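Local coordinates for protein GlcNAc Inducible Gene 2, GIG2 (Candida albicans, PDB 6AKZ) that binds an iron ion and is probably an oxygenase of the DUF1479 family, encoded by a gene induced by N-acetylglucosamine, at residues T388-D400 / K412-N424. Sequence-based numbering, arbitrary orientation.
Sequences TRDAFLKNISPAD and KEFQGANIDDLKN
Asn395, Ser397 and Phe392 meet the chain at Glu413 to Leu422 in a helix-end-to-loop contact, where the turn closing helix 382-394 lies against the loop between helices 407-412 and 426-431, away from the iron site. The helix ends in a Schellman motif, with Ile396 N bonded to Ala391 O and Asn395, at positive phi, as the C-prime residue. From there the Asn395 carboxamide reaches the loop backbone. Its OD1 accepts a nearly straight bond from Ala417 N (2.9 Å, 166°). The donor stands 40° out of the carbonyl plane, while Gln415 N gives Asn395 OD1 a bent, weak bond. The amide of Asn395 also crosses the Phe414 ring at a slant, with ND2 on the side of CE1, an approach so tight that its weight is doubtful.

Toward helix 399-402, Glu413 turns its carboxylate to Ser397 at two points. Glu413 OE2 takes the backbone N of Ser397 (2.9 Å), and Glu413 OE1 offers its syn lone pair to Ser397 OG (2.6 Å). Gln415 is bent at its second torsion, which brings Gln415 NE2 back to Glu413 OE1 (3.1 Å), with that oxygen in the plane of the amide. Gln415 OE1 accepts from Phe131 N. Arg402 forms a salt bridge with Glu413 OE2.

At the other end the contact is mainly apolar. The Phe392 ring receives Ala417 CB over its centre, 3.8 Å from the centroid and 12° off the normal, a CH-pi contact. Leu422 CD1 and Ile419 CD1 both approach Phe392 CE2, and Thr137 of helix 134-140 also touches the ring.

Two donors on Glu413 OE1, together with Arg402 and Ser397 N at OE2, hold the carboxylate through both oxygens and would be expected to stabilise its negative charge.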
loop_
_atom_site.group_PDB
_atom_site.type_symbol
_atom_site.label_atom_id
_atom_site.label_comp_id
_atom_site.label_asym_id
_atom_site.label_seq_id
_atom_site.Cartn_x
_atom_site.Cartn_y
_atom_site.Cartn_z
ATOM N N THR A 388 -2.733 -17.423 2.736
ATOM C CA THR A 388 -2.534 -17.243 4.165
ATOM C C THR A 388 -2.942 -18.477 4.961
ATOM O O THR A 388 -2.262 -18.914 5.835
ATOM C CB THR A 388 -3.294 -15.985 4.643
ATOM O OG1 THR A 388 -2.590 -14.869 4.162
ATOM C CG2 THR A 388 -3.375 -15.900 6.080
ATOM N N ARG A 389 -4.089 -19.048 4.608
ATOM C CA ARG A 389 -4.579 -20.244 5.286
ATOM C C ARG A 389 -3.636 -21.426 5.058
ATOM O O ARG A 389 -3.317 -22.168 5.988
ATOM C CB ARG A 389 -5.988 -20.595 4.804
ATOM C CG ARG A 389 -6.439 -22.000 5.171
ATOM C CD ARG A 389 -7.635 -22.431 4.340
ATOM N NE ARG A 389 -8.130 -23.747 4.736
ATOM C CZ ARG A 389 -9.183 -23.942 5.523
ATOM N NH1 ARG A 389 -9.857 -22.905 6.002
ATOM N NH2 ARG A 389 -9.563 -25.175 5.832
ATOM N N ASP A 390 -3.195 -21.589 3.815
ATOM C CA ASP A 390 -2.289 -22.662 3.434
ATOM C C ASP A 390 -0.901 -22.498 4.032
ATOM O O ASP A 390 -0.314 -23.466 4.518
ATOM C CB ASP A 390 -2.191 -22.760 1.908
ATOM C CG ASP A 390 -1.408 -23.974 1.451
ATOM O OD1 ASP A 390 -1.874 -25.108 1.691
ATOM O OD2 ASP A 390 -0.327 -23.795 0.853
ATOM N N ALA A 391 -0.372 -21.281 3.999
ATOM C CA ALA A 391 0.981 -21.056 4.556
ATOM C C ALA A 391 1.059 -21.202 6.056
ATOM O O ALA A 391 2.053 -21.743 6.585
ATOM C CB ALA A 391 1.496 -19.700 4.140
ATOM N N PHE A 392 0.061 -20.692 6.752
ATOM C CA PHE A 392 0.037 -20.772 8.194
ATOM C C PHE A 392 -0.143 -22.231 8.661
ATOM O O PHE A 392 0.442 -22.651 9.692
ATOM C CB PHE A 392 -1.103 -19.968 8.726
ATOM C CG PHE A 392 -1.115 -19.805 10.219
ATOM C CD1 PHE A 392 -0.366 -18.815 10.807
ATOM C CD2 PHE A 392 -1.847 -20.673 11.043
ATOM C CE1 PHE A 392 -0.372 -18.620 12.169
ATOM C CE2 PHE A 392 -1.859 -20.504 12.416
ATOM C CZ PHE A 392 -1.146 -19.476 12.986
ATOM N N LEU A 393 -1.049 -22.936 7.980
ATOM C CA LEU A 393 -1.364 -24.328 8.365
ATOM C C LEU A 393 -0.103 -25.198 8.108
ATOM O O LEU A 393 0.167 -26.125 8.871
ATOM C CB LEU A 393 -2.581 -24.861 7.605
ATOM C CG LEU A 393 -3.955 -24.445 8.126
ATOM C CD1 LEU A 393 -5.055 -24.923 7.166
ATOM C CD2 LEU A 393 -4.182 -24.914 9.566
ATOM N N LYS A 394 0.620 -24.920 7.059
ATOM C CA LYS A 394 1.858 -25.649 6.711
ATOM C C LYS A 394 3.140 -25.075 7.340
ATOM O O LYS A 394 4.217 -25.680 7.187
ATOM C CB LYS A 394 2.053 -25.636 5.210
ATOM C CG LYS A 394 1.014 -26.469 4.484
ATOM C CD LYS A 394 1.137 -26.362 2.977
ATOM C CE LYS A 394 2.047 -27.455 2.455
ATOM N NZ LYS A 394 2.612 -27.173 1.105
ATOM N N ASN A 395 3.039 -23.932 8.037
ATOM C CA ASN A 395 4.207 -23.280 8.639
ATOM C C ASN A 395 5.337 -22.970 7.675
ATOM O O ASN A 395 6.513 -23.204 7.962
ATOM C CB ASN A 395 4.714 -24.161 9.756
ATOM C CG ASN A 395 5.265 -23.398 10.908
ATOM O OD1 ASN A 395 5.271 -22.159 10.974
ATOM N ND2 ASN A 395 5.708 -24.147 11.874
ATOM N N ILE A 396 4.981 -22.393 6.543
ATOM C CA ILE A 396 5.896 -21.989 5.443
ATOM C C ILE A 396 5.642 -20.490 5.085
ATOM O O ILE A 396 4.720 -19.878 5.604
ATOM C CB ILE A 396 5.741 -22.866 4.207
ATOM C CG1 ILE A 396 4.302 -22.848 3.697
ATOM C CG2 ILE A 396 6.188 -24.323 4.537
ATOM C CD1 ILE A 396 4.128 -23.562 2.362
ATOM N N SER A 397 6.392 -19.997 4.129
ATOM C CA SER A 397 6.351 -18.595 3.710
ATOM C C SER A 397 5.100 -18.428 2.890
ATOM O O SER A 397 4.699 -19.367 2.240
ATOM C CB SER A 397 7.566 -18.266 2.825
ATOM O OG SER A 397 8.682 -18.059 3.645
ATOM N N PRO A 398 4.496 -17.196 2.881
ATOM C CA PRO A 398 3.442 -16.938 1.917
ATOM C C PRO A 398 4.060 -16.896 0.545
ATOM O O PRO A 398 5.300 -16.778 0.380
ATOM C CB PRO A 398 2.888 -15.563 2.329
ATOM C CG PRO A 398 3.874 -14.946 3.233
ATOM C CD PRO A 398 4.663 -16.080 3.859
ATOM N N ALA A 399 3.212 -17.025 -0.440
ATOM C CA ALA A 399 3.615 -17.253 -1.812
ATOM C C ALA A 399 4.588 -16.293 -2.389
ATOM O O ALA A 399 5.392 -16.675 -3.238
ATOM C CB ALA A 399 2.371 -17.243 -2.703
ATOM N N ASP A 400 4.462 -15.007 -2.053
ATOM C CA ASP A 400 5.371 -14.012 -2.633
ATOM C C ASP A 400 6.805 -14.238 -2.178
ATOM O O ASP A 400 7.719 -13.817 -2.883
ATOM C CB ASP A 400 4.989 -12.559 -2.280
ATOM C CG ASP A 400 3.624 -12.144 -2.846
ATOM O OD1 ASP A 400 3.167 -12.781 -3.800
ATOM O OD2 ASP A 400 3.012 -11.133 -2.415
ATOM N N LYS A 412 13.635 -26.751 4.542
ATOM C CA LYS A 412 14.137 -26.300 5.829
ATOM C C LYS A 412 13.255 -25.267 6.591
ATOM O O LYS A 412 13.279 -25.237 7.811
ATOM C CB LYS A 412 15.573 -25.773 5.696
ATOM N N GLU A 413 12.478 -24.424 5.921
ATOM C CA GLU A 413 11.970 -23.239 6.665
ATOM C C GLU A 413 10.910 -23.622 7.689
ATOM O O GLU A 413 10.266 -24.652 7.578
ATOM C CB GLU A 413 11.542 -22.131 5.719
ATOM C CG GLU A 413 10.474 -22.518 4.701
ATOM C CD GLU A 413 9.579 -21.360 4.256
ATOM O OE1 GLU A 413 9.812 -20.197 4.663
ATOM O OE2 GLU A 413 8.638 -21.620 3.447
ATOM N N PHE A 414 10.824 -22.825 8.748
ATOM C CA PHE A 414 9.903 -22.990 9.823
ATOM C C PHE A 414 9.410 -21.573 10.234
ATOM O O PHE A 414 10.222 -20.733 10.535
ATOM C CB PHE A 414 10.622 -23.617 11.001
ATOM C CG PHE A 414 9.790 -23.724 12.203
ATOM C CD1 PHE A 414 8.858 -24.737 12.326
ATOM C CD2 PHE A 414 9.901 -22.800 13.226
ATOM C CE1 PHE A 414 8.064 -24.812 13.458
ATOM C CE2 PHE A 414 9.083 -22.865 14.356
ATOM C CZ PHE A 414 8.162 -23.858 14.459
ATOM N N GLN A 415 8.120 -21.315 10.327
ATOM C CA GLN A 415 7.644 -19.928 10.501
ATOM C C GLN A 415 7.037 -19.566 11.811
ATOM O O GLN A 415 6.464 -18.438 11.924
ATOM C CB GLN A 415 6.703 -19.599 9.331
ATOM C CG GLN A 415 7.437 -19.478 7.978
ATOM C CD GLN A 415 8.293 -18.237 7.894
ATOM O OE1 GLN A 415 8.111 -17.317 8.675
ATOM N NE2 GLN A 415 9.193 -18.195 6.920
ATOM N N GLY A 416 7.037 -20.471 12.798
ATOM C CA GLY A 416 6.522 -20.169 14.101
ATOM C C GLY A 416 5.030 -20.184 14.277
ATOM O O GLY A 416 4.522 -19.695 15.280
ATOM N N ALA A 417 4.299 -20.729 13.301
ATOM C CA ALA A 417 2.829 -20.727 13.295
ATOM C C ALA A 417 2.317 -21.563 14.387
ATOM O O ALA A 417 2.780 -22.676 14.558
ATOM C CB ALA A 417 2.327 -21.310 12.001
ATOM N N ASN A 418 1.443 -21.019 15.179
ATOM C CA ASN A 418 0.735 -21.798 16.179
ATOM C C ASN A 418 -0.667 -21.357 16.253
ATOM O O ASN A 418 -0.941 -20.221 16.635
ATOM C CB ASN A 418 1.372 -21.657 17.566
ATOM C CG ASN A 418 2.336 -22.750 17.855
ATOM O OD1 ASN A 418 3.522 -22.519 18.003
ATOM N ND2 ASN A 418 1.824 -23.977 17.928
ATOM N N ILE A 419 -1.580 -22.265 15.909
ATOM C CA ILE A 419 -2.990 -22.008 16.049
ATOM C C ILE A 419 -3.324 -21.392 17.414
ATOM O O ILE A 419 -4.204 -20.543 17.510
ATOM C CB ILE A 419 -3.821 -23.328 15.876
ATOM C CG1 ILE A 419 -3.916 -23.704 14.413
ATOM C CG2 ILE A 419 -5.223 -23.172 16.420
ATOM C CD1 ILE A 419 -4.975 -22.911 13.660
ATOM N N ASP A 420 -2.683 -21.842 18.490
ATOM C CA ASP A 420 -3.041 -21.312 19.792
ATOM C C ASP A 420 -2.702 -19.808 19.957
ATOM O O ASP A 420 -3.310 -19.199 20.820
ATOM C CB ASP A 420 -2.358 -22.045 20.959
ATOM C CG ASP A 420 -2.988 -23.433 21.272
ATOM O OD1 ASP A 420 -4.038 -23.824 20.704
ATOM O OD2 ASP A 420 -2.381 -24.123 22.131
ATOM N N ASP A 421 -1.795 -19.259 19.149
ATOM C CA ASP A 421 -1.476 -17.803 19.175
ATOM C C ASP A 421 -2.687 -16.955 18.759
ATOM O O ASP A 421 -2.735 -15.741 18.985
ATOM C CB ASP A 421 -0.320 -17.497 18.232
ATOM C CG ASP A 421 0.971 -18.222 18.613
ATOM O OD1 ASP A 421 1.042 -18.626 19.795
ATOM O OD2 ASP A 421 1.913 -18.314 17.782
ATOM N N LEU A 422 -3.672 -17.584 18.119
ATOM C CA LEU A 422 -4.878 -16.911 17.758
ATOM C C LEU A 422 -5.842 -16.880 18.899
ATOM O O LEU A 422 -6.812 -16.237 18.792
ATOM C CB LEU A 422 -5.496 -17.557 16.506
ATOM C CG LEU A 422 -4.629 -17.586 15.253
ATOM C CD1 LEU A 422 -5.037 -18.623 14.229
ATOM C CD2 LEU A 422 -4.683 -16.190 14.646
ATOM N N LYS A 423 -5.545 -17.552 20.029
ATOM C CA LYS A 423 -6.252 -17.394 21.234
ATOM C C LYS A 423 -7.740 -17.820 21.123
ATOM O O LYS A 423 -8.613 -17.217 21.762
ATOM C CB LYS A 423 -6.137 -15.989 21.811
ATOM C CG LYS A 423 -4.777 -15.285 21.705
ATOM C CD LYS A 423 -3.714 -15.761 22.651
ATOM C CE LYS A 423 -2.417 -14.976 22.388
ATOM N NZ LYS A 423 -1.231 -15.746 22.807
ATOM N N ASN A 424 -7.952 -18.793 20.242
ATOM C CA ASN A 424 -9.291 -19.232 19.833
ATOM C C ASN A 424 -10.275 -18.043 19.595
ATOM O O ASN A 424 -11.451 -18.136 19.845
ATOM C CB ASN A 424 -9.808 -20.332 20.817
ATOM C CG ASN A 424 -10.845 -21.231 20.177
ATOM O OD1 ASN A 424 -10.791 -21.544 18.962
ATOM N ND2 ASN A 424 -11.843 -21.587 20.949
#